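Local atomic coordinates of ribulose bisphosphate carboxylase (Pyrococcus horikoshii, PDB entry 2D69), a protein that probably catalyses the magnesium-dependent carboxylation of ribulose 1,5-bisphosphate to two molecules of 3-phosphoglycerate, as part of an archaeal AMP degradation pathway. Residues 230-233 with 234-238; 197-200 with 201-205; 62-65 with 66-69; 100-103 with 104-107; 357-360 with 361-365. One frame throughout, in Å; residues are numbered along the deposited sequence.

Interaction 1. Residues 230-233 with 234-238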
loop_
_atom_site.group_PDB
_atom_site.type_symbol
_atom_site.label_atom_id
_atom_site.label_comp_id
_atom_site.label_asym_id
_atom_site.label_seq_id
_atom_site.Cartn_x
_atom_site.Cartn_y
_atom_site.Cartn_z
ATOM N N PRO A 230 3.185 16.929 18.991
ATOM C CA PRO A 230 2.170 15.872 18.838
ATOM C C PRO A 230 2.861 14.656 18.232
ATOM O O PRO A 230 3.720 14.847 17.376
ATOM C CB PRO A 230 1.195 16.467 17.827
ATOM C CG PRO A 230 1.368 17.942 17.946
ATOM C CD PRO A 230 2.738 18.217 18.432
ATOM N N VAL A 231 2.485 13.456 18.657
ATOM C CA VAL A 231 3.305 12.269 18.397
ATOM C C VAL A 231 3.584 12.018 16.909
ATOM O O VAL A 231 4.686 11.624 16.542
ATOM C CB VAL A 231 2.756 10.910 18.940
ATOM C CG1 VAL A 231 3.917 10.138 19.537
ATOM C CG2 VAL A 231 1.711 11.055 19.909
ATOM N N ASN A 232 2.581 12.191 16.064
ATOM C CA ASN A 232 2.778 11.971 14.650
ATOM C C ASN A 232 3.849 12.893 14.088
ATOM O O ASN A 232 4.680 12.480 13.259
ATOM C CB ASN A 232 1.468 12.094 13.855
ATOM C CG ASN A 232 0.832 13.461 13.969
ATOM O OD1 ASN A 232 0.602 14.095 12.968
ATOM N ND2 ASN A 232 0.596 13.937 15.182
ATOM N N ILE A 233 3.817 14.145 14.536
ATOM C CA ILE A 233 4.809 15.127 14.137
ATOM C C ILE A 233 6.187 14.685 14.631
ATOM O O ILE A 233 7.131 14.771 13.872
ATOM C CB ILE A 233 4.500 16.566 14.729
ATOM C CG1 ILE A 233 3.077 17.052 14.377
ATOM C CG2 ILE A 233 5.602 17.563 14.332
ATOM C CD1 ILE A 233 2.680 16.957 13.003
ATOM N N MET A 234 6.298 14.229 15.892
ATOM C CA MET A 234 7.601 13.823 16.450
ATOM C C MET A 234 8.146 12.684 15.598
ATOM O O MET A 234 9.324 12.677 15.294
ATOM C CB MET A 234 7.548 13.283 17.887
ATOM C CG MET A 234 7.157 14.217 18.937
ATOM S SD MET A 234 8.016 13.784 20.519
ATOM C CE MET A 234 6.765 12.667 21.023
ATOM N N GLU A 235 7.266 11.741 15.211
ATOM C CA GLU A 235 7.666 10.625 14.375
ATOM C C GLU A 235 8.182 11.064 13.038
ATOM O O GLU A 235 9.254 10.580 12.625
ATOM C CB GLU A 235 6.531 9.607 14.180
ATOM C CG GLU A 235 6.797 8.533 13.143
ATOM C CD GLU A 235 5.850 7.333 13.248
ATOM O OE1 GLU A 235 4.742 7.447 13.808
ATOM O OE2 GLU A 235 6.228 6.235 12.819
ATOM N N LYS A 236 7.463 11.937 12.350
ATOM C CA LYS A 236 7.920 12.453 11.036
ATOM C C LYS A 236 9.273 13.179 11.176
ATOM O O LYS A 236 10.144 13.075 10.333
ATOM C CB LYS A 236 6.853 13.361 10.412
ATOM C CG LYS A 236 5.587 12.608 9.844
ATOM C CD LYS A 236 4.381 13.569 9.567
ATOM C CE LYS A 236 3.024 12.836 9.184
ATOM N NZ LYS A 236 1.750 13.563 9.698
ATOM N N ARG A 237 9.460 13.894 12.286
ATOM C CA ARG A 237 10.684 14.682 12.465
ATOM C C ARG A 237 11.884 13.739 12.748
ATOM O O ARG A 237 12.974 13.915 12.197
ATOM C CB ARG A 237 10.483 15.735 13.549
ATOM C CG ARG A 237 9.660 16.934 13.070
ATOM C CD ARG A 237 9.335 18.009 14.154
ATOM N NE ARG A 237 8.450 18.961 13.520
ATOM C CZ ARG A 237 7.782 19.967 14.087
ATOM N NH1 ARG A 237 6.950 20.667 13.324
ATOM N NH2 ARG A 237 7.878 20.233 15.372
ATOM N N ALA A 238 11.646 12.694 13.548
ATOM C CA ALA A 238 12.658 11.629 13.767
ATOM C C ALA A 238 13.060 11.008 12.457
ATOM O O ALA A 238 14.268 10.864 12.160
ATOM C CB ALA A 238 12.153 10.575 14.787
#
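The guanidinium of Arg-237 carries the CG2 methyl of Ile-233 over one face: the carbon sits 3.2 Å above the plane at its centre, 3.3 Å from Arg-237 CZ. The charge of the same group is met outside the segments, by a salt bridge from Arg-237 NH1 to Glu-94 of the second subunit. The side chains of Ile-233 and Arg-237 lie alongside each other and point the same way. Ile-233 CG2 is trans to the backbone nitrogen, with CG1 beside that nitrogen (chi1 -54°), and this lays the methyl against the extended arginine one turn on. On another side of the helix Val-231 CG1 meets the terminal methyl CE of Met-234 at 4.1 Å; both residues also pack on Ala-260 of helix 258-271. Backbone bonds begin with Met-234 N to the carbonyl O of the N-cap residue Pro-230 (3.0 Å) and continue through Glu-235 N to Val-231 O (2.9 Å). Glu-235 directs OE1 outside the segments, to the hydroxyl of Tyr-263 of the same chain. The first two turns of helix 231-244, in the catalytic barrel domain, therefore face both their own domain and the second subunit. An apolar methyl thus covers one flat cationic face, while a carboxylate of another chain meets the charge.

Interaction 2. Residues 197-200 with 201-205. With SO4 (sulfate ion), chain I.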
loop_
_atom_site.group_PDB
_atom_site.type_symbol
_atom_site.label_atom_id
_atom_site.label_comp_id
_atom_site.label_asym_id
_atom_site.label_seq_id
_atom_site.Cartn_x
_atom_site.Cartn_y
_atom_site.Cartn_z
ATOM N N ASN A 197 12.152 29.437 11.341
ATOM C CA ASN A 197 13.036 28.273 11.500
ATOM C C ASN A 197 12.242 26.969 11.445
ATOM O O ASN A 197 11.992 26.315 12.457
ATOM C CB ASN A 197 13.856 28.344 12.813
ATOM C CG ASN A 197 15.163 27.572 12.742
ATOM O OD1 ASN A 197 15.171 26.424 12.346
ATOM N ND2 ASN A 197 16.283 28.219 13.107
ATOM N N ARG A 198 11.858 26.584 10.242
ATOM C CA ARG A 198 11.095 25.375 10.031
ATOM C C ARG A 198 11.959 24.153 10.245
ATOM O O ARG A 198 13.058 24.080 9.689
ATOM C CB ARG A 198 10.506 25.318 8.604
ATOM C CG ARG A 198 9.134 25.901 8.470
ATOM C CD ARG A 198 8.439 25.711 7.081
ATOM N NE ARG A 198 7.953 24.356 6.779
ATOM C CZ ARG A 198 8.536 23.508 5.925
ATOM N NH1 ARG A 198 9.625 23.863 5.274
ATOM N NH2 ARG A 198 8.004 22.321 5.691
ATOM N N PHE A 199 11.410 23.179 10.972
ATOM C CA PHE A 199 12.138 22.001 11.355
ATOM C C PHE A 199 12.836 21.362 10.164
ATOM O O PHE A 199 14.069 21.121 10.190
ATOM C CB PHE A 199 11.236 20.950 12.066
ATOM C CG PHE A 199 12.038 19.830 12.638
ATOM C CD1 PHE A 199 12.420 18.717 11.834
ATOM C CD2 PHE A 199 12.558 19.941 13.922
ATOM C CE1 PHE A 199 13.262 17.716 12.343
ATOM C CE2 PHE A 199 13.353 18.920 14.438
ATOM C CZ PHE A 199 13.758 17.826 13.634
ATOM N N GLU A 200 12.106 21.126 9.083
ATOM C CA GLU A 200 12.775 20.427 7.945
ATOM C C GLU A 200 13.861 21.210 7.246
ATOM O O GLU A 200 14.867 20.640 6.640
ATOM C CB GLU A 200 11.749 19.892 6.925
ATOM C CG GLU A 200 12.434 18.826 6.008
ATOM C CD GLU A 200 11.470 17.957 5.207
ATOM O OE1 GLU A 200 11.945 16.951 4.614
ATOM O OE2 GLU A 200 10.256 18.284 5.168
ATOM N N GLU A 201 13.692 22.525 7.254
ATOM C CA GLU A 201 14.728 23.429 6.720
ATOM C C GLU A 201 15.944 23.423 7.641
ATOM O O GLU A 201 17.063 23.367 7.189
ATOM C CB GLU A 201 14.168 24.834 6.533
ATOM C CG GLU A 201 13.080 24.919 5.462
ATOM C CD GLU A 201 12.436 26.311 5.335
ATOM O OE1 GLU A 201 11.304 26.344 4.753
ATOM O OE2 GLU A 201 13.055 27.344 5.790
ATOM N N ARG A 202 15.713 23.416 8.948
ATOM C CA ARG A 202 16.808 23.312 9.904
ATOM C C ARG A 202 17.573 21.984 9.750
ATOM O O ARG A 202 18.813 22.005 9.650
ATOM C CB ARG A 202 16.294 23.437 11.324
ATOM C CG ARG A 202 17.406 23.645 12.326
ATOM C CD ARG A 202 16.889 24.191 13.617
ATOM N NE ARG A 202 16.309 23.196 14.517
ATOM C CZ ARG A 202 15.018 23.155 14.837
ATOM N NH1 ARG A 202 14.146 23.958 14.237
ATOM N NH2 ARG A 202 14.624 22.321 15.773
ATOM N N VAL A 203 16.873 20.844 9.644
ATOM C CA VAL A 203 17.609 19.580 9.428
ATOM C C VAL A 203 18.432 19.568 8.175
ATOM O O VAL A 203 19.592 19.146 8.177
ATOM C CB VAL A 203 16.777 18.240 9.517
ATOM C CG1 VAL A 203 15.595 18.345 10.415
ATOM C CG2 VAL A 203 16.372 17.717 8.193
ATOM N N ARG A 204 17.865 19.988 7.063
ATOM C CA ARG A 204 18.664 20.028 5.822
ATOM C C ARG A 204 19.913 20.838 5.997
ATOM O O ARG A 204 21.026 20.415 5.582
ATOM C CB ARG A 204 17.851 20.587 4.686
ATOM C CG ARG A 204 16.711 19.668 4.271
ATOM C CD ARG A 204 15.845 20.325 3.222
ATOM N NE ARG A 204 14.596 19.671 2.970
ATOM C CZ ARG A 204 13.431 20.308 2.793
ATOM N NH1 ARG A 204 13.304 21.649 2.928
ATOM N NH2 ARG A 204 12.363 19.575 2.534
ATOM N N LYS A 205 19.789 22.018 6.595
ATOM C CA LYS A 205 20.981 22.874 6.688
ATOM C C LYS A 205 21.997 22.404 7.709
ATOM O O LYS A 205 23.173 22.332 7.420
ATOM C CB LYS A 205 20.587 24.331 6.961
ATOM C CG LYS A 205 21.713 25.359 7.059
ATOM C CD LYS A 205 22.470 25.520 5.750
ATOM C CE LYS A 205 23.548 26.579 5.901
ATOM N NZ LYS A 205 24.289 26.835 4.587
HETATM S S SO4 I . 27.678 24.480 5.044
HETATM O O1 SO4 I . 28.594 24.767 3.947
HETATM O O2 SO4 I . 28.302 24.878 6.306
HETATM O O3 SO4 I . 26.422 25.195 4.827
HETATM O O4 SO4 I . 27.415 23.047 5.064
HETATM O O HOH W 1 12.454 28.424 8.006
#
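Residues 197-205 run from an extended lead-in into the first turns of helix 199-217, with Arg-198 as N-cap residue; its carbonyl O accepts Arg-202 N at 2.8 Å, and Val-203 N bonds to Phe-199 O in the next step. Asn-197, its ND2 bonded to Trp-165 O, lies across the Arg-202 side chain: Asn-197 OD1 receives Arg-202 NH1 at 3.3 Å, the N-H nearly straight (167°) but arriving from above the amide carbonyl plane. Arg-202 can meet it because its chain bends at chi3 (81°), and the same guanidinium also bonds to Thr-192 O and forms a salt bridge with Asp-187. Arg-198 NH1 makes a salt bridge with Glu-201 OE1 at 3.0 Å; OE1 lies near the guanidinium plane, and the donor meets it on its anti side, tilted out of the carboxylate plane. A water links the pair again, accepting from Arg-198 N and donating to Glu-201 OE2. Farther out, the Glu-200 carboxylate and Arg-204 guanidinium are stacked, planes 28° apart, with Glu-200 CG over the face toward its rim and Glu-200 OE1 3.4 Å from Arg-204 NH2 in a salt bridge. Arg-198 and Arg-204 share Glu-269 of the third subunit, and Glu-201 pairs with Arg-341 there. Lys-205 NZ holds a sulfate ion. The whole starts the helix of a beta-alpha-beta unit, strands 184-186 and 222-224 flanking it, in the TIM barrel.

Interaction 3. Residues 62-65 with 66-69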
loop_
_atom_site.group_PDB
_atom_site.type_symbol
_atom_site.label_atom_id
_atom_site.label_comp_id
_atom_site.label_asym_id
_atom_site.label_seq_id
_atom_site.Cartn_x
_atom_site.Cartn_y
_atom_site.Cartn_z
ATOM N N PRO A 62 -15.075 -11.119 41.012
ATOM C CA PRO A 62 -14.317 -11.720 39.913
ATOM C C PRO A 62 -13.144 -12.516 40.485
ATOM O O PRO A 62 -12.452 -12.075 41.429
ATOM C CB PRO A 62 -13.814 -10.522 39.119
ATOM C CG PRO A 62 -13.996 -9.344 39.978
ATOM C CD PRO A 62 -14.961 -9.659 41.041
ATOM N N GLU A 63 -12.929 -13.686 39.902
ATOM C CA GLU A 63 -12.030 -14.674 40.474
ATOM C C GLU A 63 -10.632 -14.129 40.707
ATOM O O GLU A 63 -10.012 -14.453 41.722
ATOM C CB GLU A 63 -11.959 -15.867 39.559
ATOM C CG GLU A 63 -13.049 -16.890 39.757
ATOM C CD GLU A 63 -12.598 -18.253 39.205
ATOM O OE1 GLU A 63 -13.251 -18.758 38.264
ATOM O OE2 GLU A 63 -11.549 -18.802 39.680
ATOM N N MET A 64 -10.145 -13.281 39.799
ATOM C CA MET A 64 -8.813 -12.722 39.919
ATOM C C MET A 64 -8.677 -11.543 40.873
ATOM O O MET A 64 -7.570 -11.061 41.093
ATOM C CB MET A 64 -8.276 -12.339 38.510
ATOM C CG MET A 64 -8.148 -13.522 37.574
ATOM S SD MET A 64 -6.966 -14.722 38.193
ATOM C CE MET A 64 -5.423 -13.847 37.986
ATOM N N ALA A 65 -9.771 -11.085 41.461
ATOM C CA ALA A 65 -9.735 -9.940 42.381
ATOM C C ALA A 65 -8.832 -10.195 43.603
ATOM O O ALA A 65 -7.989 -9.369 43.938
ATOM C CB ALA A 65 -11.158 -9.559 42.855
ATOM N N LYS A 66 -9.005 -11.340 44.240
ATOM C CA LYS A 66 -8.219 -11.678 45.436
ATOM C C LYS A 66 -6.738 -11.829 45.093
ATOM O O LYS A 66 -5.898 -11.314 45.829
ATOM C CB LYS A 66 -8.796 -12.874 46.224
ATOM C CG LYS A 66 -8.997 -14.200 45.403
ATOM C CD LYS A 66 -9.876 -15.259 46.153
ATOM C CE LYS A 66 -10.966 -15.879 45.209
ATOM N NZ LYS A 66 -12.088 -14.924 44.789
ATOM N N ARG A 67 -6.420 -12.360 43.909
ATOM C CA ARG A 67 -5.034 -12.405 43.443
ATOM C C ARG A 67 -4.507 -11.099 42.865
ATOM O O ARG A 67 -3.429 -11.088 42.308
ATOM C CB ARG A 67 -4.829 -13.502 42.387
ATOM C CG ARG A 67 -5.063 -14.900 42.896
ATOM C CD ARG A 67 -5.298 -15.901 41.777
ATOM N NE ARG A 67 -4.097 -16.039 40.969
ATOM C CZ ARG A 67 -4.029 -16.766 39.849
ATOM N NH1 ARG A 67 -5.087 -17.402 39.401
ATOM N NH2 ARG A 67 -2.912 -16.865 39.189
ATOM N N SER A 68 -5.278 -10.019 42.925
ATOM C CA SER A 68 -4.809 -8.768 42.390
ATOM C C SER A 68 -4.575 -7.713 43.500
ATOM O O SER A 68 -4.332 -6.584 43.181
ATOM C CB SER A 68 -5.779 -8.224 41.328
ATOM O OG SER A 68 -6.030 -9.148 40.243
ATOM N N MET A 69 -4.640 -8.085 44.777
ATOM C CA MET A 69 -4.512 -7.124 45.888
ATOM C C MET A 69 -3.095 -6.738 46.161
ATOM O O MET A 69 -2.262 -7.615 46.297
ATOM C CB MET A 69 -4.958 -7.752 47.187
ATOM C CG MET A 69 -6.422 -7.894 47.362
ATOM S SD MET A 69 -6.689 -8.611 49.025
ATOM C CE MET A 69 -6.699 -7.172 50.092
#
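In the loop between strands 55-57 and 71-78 of the N-terminal domain, a type I beta turn from Pro-62 to Ala-65 is followed by Ser-68, which bonds back to both Met-64 and Ala-65. Ala-65 N closes the turn on Pro-62 O at 2.9 Å, and the chain then coils onward so that Ser-68 N bonds to Ala-65 O at 3.0 Å. The hydroxyl of Ser-68 gives its hydrogen to Met-64 O at 2.6 Å from above the carbonyl plane. Ser-68 OG stands beside its own backbone nitrogen (chi1 -56°), from where it can reach back four residues. Met-64 folds its thioether over Arg-67: bends at chi2 and chi3 bring CE 3.7 Å above the centre of the guanidinium, while Met-64 SD lies 3.5 Å from Arg-67 NH1. Both of these side chains also pack on Tyr-127 of the fourth subunit, where Arg-67 NH1 has a salt bridge to Glu-338 and Glu-63 has one to Lys-336. The second subunit approaches the turn as well, its Glu-169 accepting Glu-63 N. Two successive carbonyls are thus bound by the hydroxyl and the amide of one serine. Over the arginine, the flexible, polarisable thioether covers a flat cationic face, while the charge is met by Glu-338 of the fourth subunit.

Interaction 4. Residues 100-103 with 104-107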
loop_
_atom_site.group_PDB
_atom_site.type_symbol
_atom_site.label_atom_id
_atom_site.label_comp_id
_atom_site.label_asym_id
_atom_site.label_seq_id
_atom_site.Cartn_x
_atom_site.Cartn_y
_atom_site.Cartn_z
ATOM N N GLN A 100 0.416 2.128 31.856
ATOM C CA GLN A 100 -0.566 1.482 32.767
ATOM C C GLN A 100 -0.056 1.304 34.199
ATOM O O GLN A 100 -0.835 1.444 35.185
ATOM C CB GLN A 100 -1.090 0.132 32.189
ATOM C CG GLN A 100 -2.316 -0.436 33.062
ATOM C CD GLN A 100 -1.899 -1.414 34.163
ATOM O OE1 GLN A 100 -2.706 -1.760 35.058
ATOM N NE2 GLN A 100 -0.668 -1.874 34.101
ATOM N N LEU A 101 1.225 0.958 34.347
ATOM C CA LEU A 101 1.891 0.896 35.665
ATOM C C LEU A 101 1.690 2.215 36.424
ATOM O O LEU A 101 1.169 2.246 37.576
ATOM C CB LEU A 101 3.388 0.585 35.495
ATOM C CG LEU A 101 4.200 0.644 36.820
ATOM C CD1 LEU A 101 3.604 -0.297 37.829
ATOM C CD2 LEU A 101 5.656 0.332 36.584
ATOM N N PHE A 102 2.041 3.316 35.779
ATOM C CA PHE A 102 1.937 4.635 36.389
ATOM C C PHE A 102 0.506 5.074 36.615
ATOM O O PHE A 102 0.230 5.776 37.570
ATOM C CB PHE A 102 2.704 5.681 35.578
ATOM C CG PHE A 102 4.141 5.818 36.002
ATOM C CD1 PHE A 102 4.883 4.704 36.405
ATOM C CD2 PHE A 102 4.738 7.070 36.077
ATOM C CE1 PHE A 102 6.214 4.848 36.834
ATOM C CE2 PHE A 102 6.056 7.196 36.472
ATOM C CZ PHE A 102 6.788 6.074 36.861
ATOM N N SER A 103 -0.422 4.645 35.775
ATOM C CA SER A 103 -1.824 4.907 36.097
ATOM C C SER A 103 -2.250 4.250 37.434
ATOM O O SER A 103 -3.110 4.788 38.204
ATOM C CB SER A 103 -2.691 4.389 34.972
ATOM O OG SER A 103 -3.982 4.941 35.126
ATOM N N ALA A 104 -1.676 3.083 37.724
ATOM C CA ALA A 104 -1.986 2.383 38.963
ATOM C C ALA A 104 -1.240 2.943 40.157
ATOM O O ALA A 104 -1.865 3.289 41.169
ATOM C CB ALA A 104 -1.699 0.907 38.822
ATOM N N VAL A 105 0.080 3.067 40.052
ATOM C CA VAL A 105 0.899 3.406 41.233
ATOM C C VAL A 105 1.144 4.898 41.481
ATOM O O VAL A 105 1.689 5.317 42.510
ATOM C CB VAL A 105 2.221 2.598 41.243
ATOM C CG1 VAL A 105 1.926 1.161 41.066
ATOM C CG2 VAL A 105 3.210 3.016 40.176
ATOM N N ALA A 106 0.770 5.716 40.498
ATOM C CA ALA A 106 1.092 7.132 40.470
ATOM C C ALA A 106 -0.108 7.906 39.940
ATOM O O ALA A 106 0.081 8.952 39.356
ATOM C CB ALA A 106 2.353 7.388 39.617
ATOM N N GLY A 107 -1.328 7.437 40.240
ATOM C CA GLY A 107 -2.553 7.960 39.672
ATOM C C GLY A 107 -3.440 8.642 40.693
ATOM O O GLY A 107 -3.064 9.684 41.262
#
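Leu-101 and Val-105 meet at the apolar centre of this contact, CD1 of the leucine lying 3.9 Å from CG1 of the valine and slightly farther from CG2. They are one turn apart near the C-terminal end of helix 98-105, which lies against strand 115-124 of the N-terminal domain: Leu-101 packs on Phe-123 and Val-105 on Leu-120. The leucine CG extends opposite the backbone nitrogen (chi1 174°), and the turn at chi2 brings CD1 forward to the next turn, although the CB itself points away from it. Phe-102 broadens the apolar surface. Its CD2 is 4.3 Å from Ala-106 CB, and its ring meets that of Trp-258 edge to face. Around this core the backbone begins to leave the helix. Val-105 N still makes a straight bond to Leu-101 O (2.8 Å, 166°), whereas Ala-104 N is divided between Gln-100 O at 3.1 Å and a weak second bond to Leu-101 O. Ala-106 departs from helical torsions, yet its N reaches Phe-102 O at 3.0 Å with a bent N-H approach of 132°. At the polar edge, Ser-103 turns its hydroxyl across the subunit boundary, where OG hydrogen-bonds to Asp-252 and to the carbonyl O of Glu-189, both of the second subunit. Val-105 O is taken by the Tyr-30 hydroxyl of the same chain. The last link follows the helix end: Gly-107 CA approaches Ser-103 O at 3.5 Å in a CA-H...O contact.

Interaction 5. Residues 357-360 with 361-365; sequences PELI and RLFGK
The final turns of helix 356-363 are carried by successive i to i+4 bonds, from Arg-361 N to Pro-357 O at 3.0 Å through to Gly-364 N on Ile-360 O at 2.8 Å, the last with its N-H bent to 137°. Gly-364, at positive phi (78°), takes the chain out of the helix. Leu-359 and Phe-363 form the buried side: Leu-359 CD1 lies 3.8 Å from Phe-363 CD1, the side chains crossing at about a right angle. The carbonyl O of Leu-359 lies at the edge of the phenylalanine ring, near its plane, 3.6 Å from Phe-363 CD1. Beyond this pair the ring meets Tyr-323 and packs against helix 323-334, while the Leu-359 side chain is about 8 Å from that of Ala-371, a predicted substrate-binding residue. On the outer side Glu-358 and Leu-362 run alongside each other in the same direction, CG of the glutamate 4.1 Å from CD1 of the leucine. Arg-361 bends at chi3 (91°), which folds its guanidinium back so that NH2 comes within 3.7 Å of Glu-358 CG; the carboxylate and guanidinium planes are nearly parallel, but Glu-358 OE2 and Arg-361 NH2 stay 5.1 Å apart. Past the glycine, Lys-365 brushes Ile-360 CG2 with its CG and sends NZ to a salt bridge with Asp-151. In this beta-alpha-beta unit between strands 344-348 and 368-370, cohesion of the helix end rests on backbone bonds and apolar contacts; the Glu-358 and Arg-361 charges probably add only a longer-range attraction. Gly-364 O is buried without a polar partner, which probably carries some energetic cost.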
loop_
_atom_site.group_PDB
_atom_site.type_symbol
_atom_site.label_atom_id
_atom_site.label_comp_id
_atom_site.label_asym_id
_atom_site.label_seq_id
_atom_site.Cartn_x
_atom_site.Cartn_y
_atom_site.Cartn_z
ATOM N N PRO A 357 37.107 20.464 36.803
ATOM C CA PRO A 357 37.776 19.594 37.804
ATOM C C PRO A 357 36.850 19.116 38.925
ATOM O O PRO A 357 36.787 17.926 39.149
ATOM C CB PRO A 357 38.941 20.461 38.317
ATOM C CG PRO A 357 39.292 21.326 37.117
ATOM C CD PRO A 357 37.884 21.691 36.538
ATOM N N GLU A 358 36.092 19.999 39.546
ATOM C CA GLU A 358 35.201 19.631 40.628
ATOM C C GLU A 358 34.057 18.743 40.113
ATOM O O GLU A 358 33.712 17.699 40.726
ATOM C CB GLU A 358 34.645 20.902 41.297
ATOM C CG GLU A 358 33.844 20.668 42.570
ATOM C CD GLU A 358 33.074 21.900 43.081
ATOM O OE1 GLU A 358 33.169 23.015 42.490
ATOM O OE2 GLU A 358 32.363 21.748 44.122
ATOM N N LEU A 359 33.478 19.129 38.978
ATOM C CA LEU A 359 32.376 18.362 38.403
ATOM C C LEU A 359 32.783 16.902 38.148
ATOM O O LEU A 359 32.101 15.983 38.571
ATOM C CB LEU A 359 31.865 19.017 37.128
ATOM C CG LEU A 359 30.711 18.281 36.463
ATOM C CD1 LEU A 359 29.475 18.396 37.333
ATOM C CD2 LEU A 359 30.453 18.821 35.057
ATOM N N ILE A 360 33.941 16.712 37.530
ATOM C CA ILE A 360 34.459 15.388 37.242
ATOM C C ILE A 360 34.896 14.591 38.493
ATOM O O ILE A 360 34.567 13.394 38.606
ATOM C CB ILE A 360 35.550 15.477 36.152
ATOM C CG1 ILE A 360 34.880 15.830 34.813
ATOM C CG2 ILE A 360 36.305 14.175 36.016
ATOM C CD1 ILE A 360 35.846 16.295 33.747
ATOM N N ARG A 361 35.575 15.233 39.438
ATOM C CA ARG A 361 35.948 14.577 40.691
ATOM C C ARG A 361 34.717 13.986 41.374
ATOM O O ARG A 361 34.739 12.843 41.818
ATOM C CB ARG A 361 36.574 15.592 41.632
ATOM C CG ARG A 361 37.420 15.042 42.718
ATOM C CD ARG A 361 38.001 16.171 43.617
ATOM N NE ARG A 361 37.056 16.385 44.717
ATOM C CZ ARG A 361 36.324 17.485 44.942
ATOM N NH1 ARG A 361 35.489 17.482 45.972
ATOM N NH2 ARG A 361 36.432 18.605 44.200
ATOM N N LEU A 362 33.660 14.786 41.455
ATOM C CA LEU A 362 32.425 14.406 42.157
ATOM C C LEU A 362 31.497 13.464 41.381
ATOM O O LEU A 362 30.801 12.632 41.981
ATOM C CB LEU A 362 31.627 15.651 42.555
ATOM C CG LEU A 362 32.253 16.533 43.659
ATOM C CD1 LEU A 362 31.378 17.749 43.912
ATOM C CD2 LEU A 362 32.467 15.782 44.968
ATOM N N PHE A 363 31.428 13.614 40.067
ATOM C CA PHE A 363 30.429 12.869 39.278
ATOM C C PHE A 363 31.007 11.978 38.159
ATOM O O PHE A 363 30.253 11.390 37.414
ATOM C CB PHE A 363 29.386 13.825 38.688
ATOM C CG PHE A 363 28.546 14.545 39.728
ATOM C CD1 PHE A 363 28.820 15.869 40.058
ATOM C CD2 PHE A 363 27.487 13.904 40.354
ATOM C CE1 PHE A 363 28.070 16.553 40.999
ATOM C CE2 PHE A 363 26.699 14.578 41.302
ATOM C CZ PHE A 363 26.987 15.918 41.624
ATOM N N GLY A 364 32.313 11.838 38.072
ATOM C CA GLY A 364 32.934 10.970 37.092
ATOM C C GLY A 364 33.023 11.507 35.671
ATOM O O GLY A 364 32.650 12.635 35.380
ATOM N N LYS A 365 33.545 10.664 34.780
ATOM C CA LYS A 365 33.725 10.991 33.381
ATOM C C LYS A 365 32.561 10.593 32.483
ATOM O O LYS A 365 32.550 10.932 31.298
ATOM C CB LYS A 365 34.955 10.277 32.893
ATOM C CG LYS A 365 36.220 10.720 33.655
ATOM C CD LYS A 365 37.497 10.073 33.118
ATOM C CE LYS A 365 37.674 8.606 33.542
ATOM N NZ LYS A 365 39.066 8.208 33.174
#

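All five contacts are local and follow one another along the chain; none nests within or crosses another. From the N terminus, interaction 3 shapes the loop before strand 71-78, and interaction 4 closes the end of helix 98-105, their centres about 18 Å apart in the N-terminal domain. The chain then enters the catalytic barrel, where interaction 2 starts helix 199-217 and interaction 1 starts helix 231-244. These two touch through Arg-237 CG and Phe-199 CD1 at 3.5 Å, joining neighbouring barrel helices. Interaction 5 ends helix 356-363 across the chain's centre from interaction 1. Interactions 1, 3 and 4 all meet the second subunit.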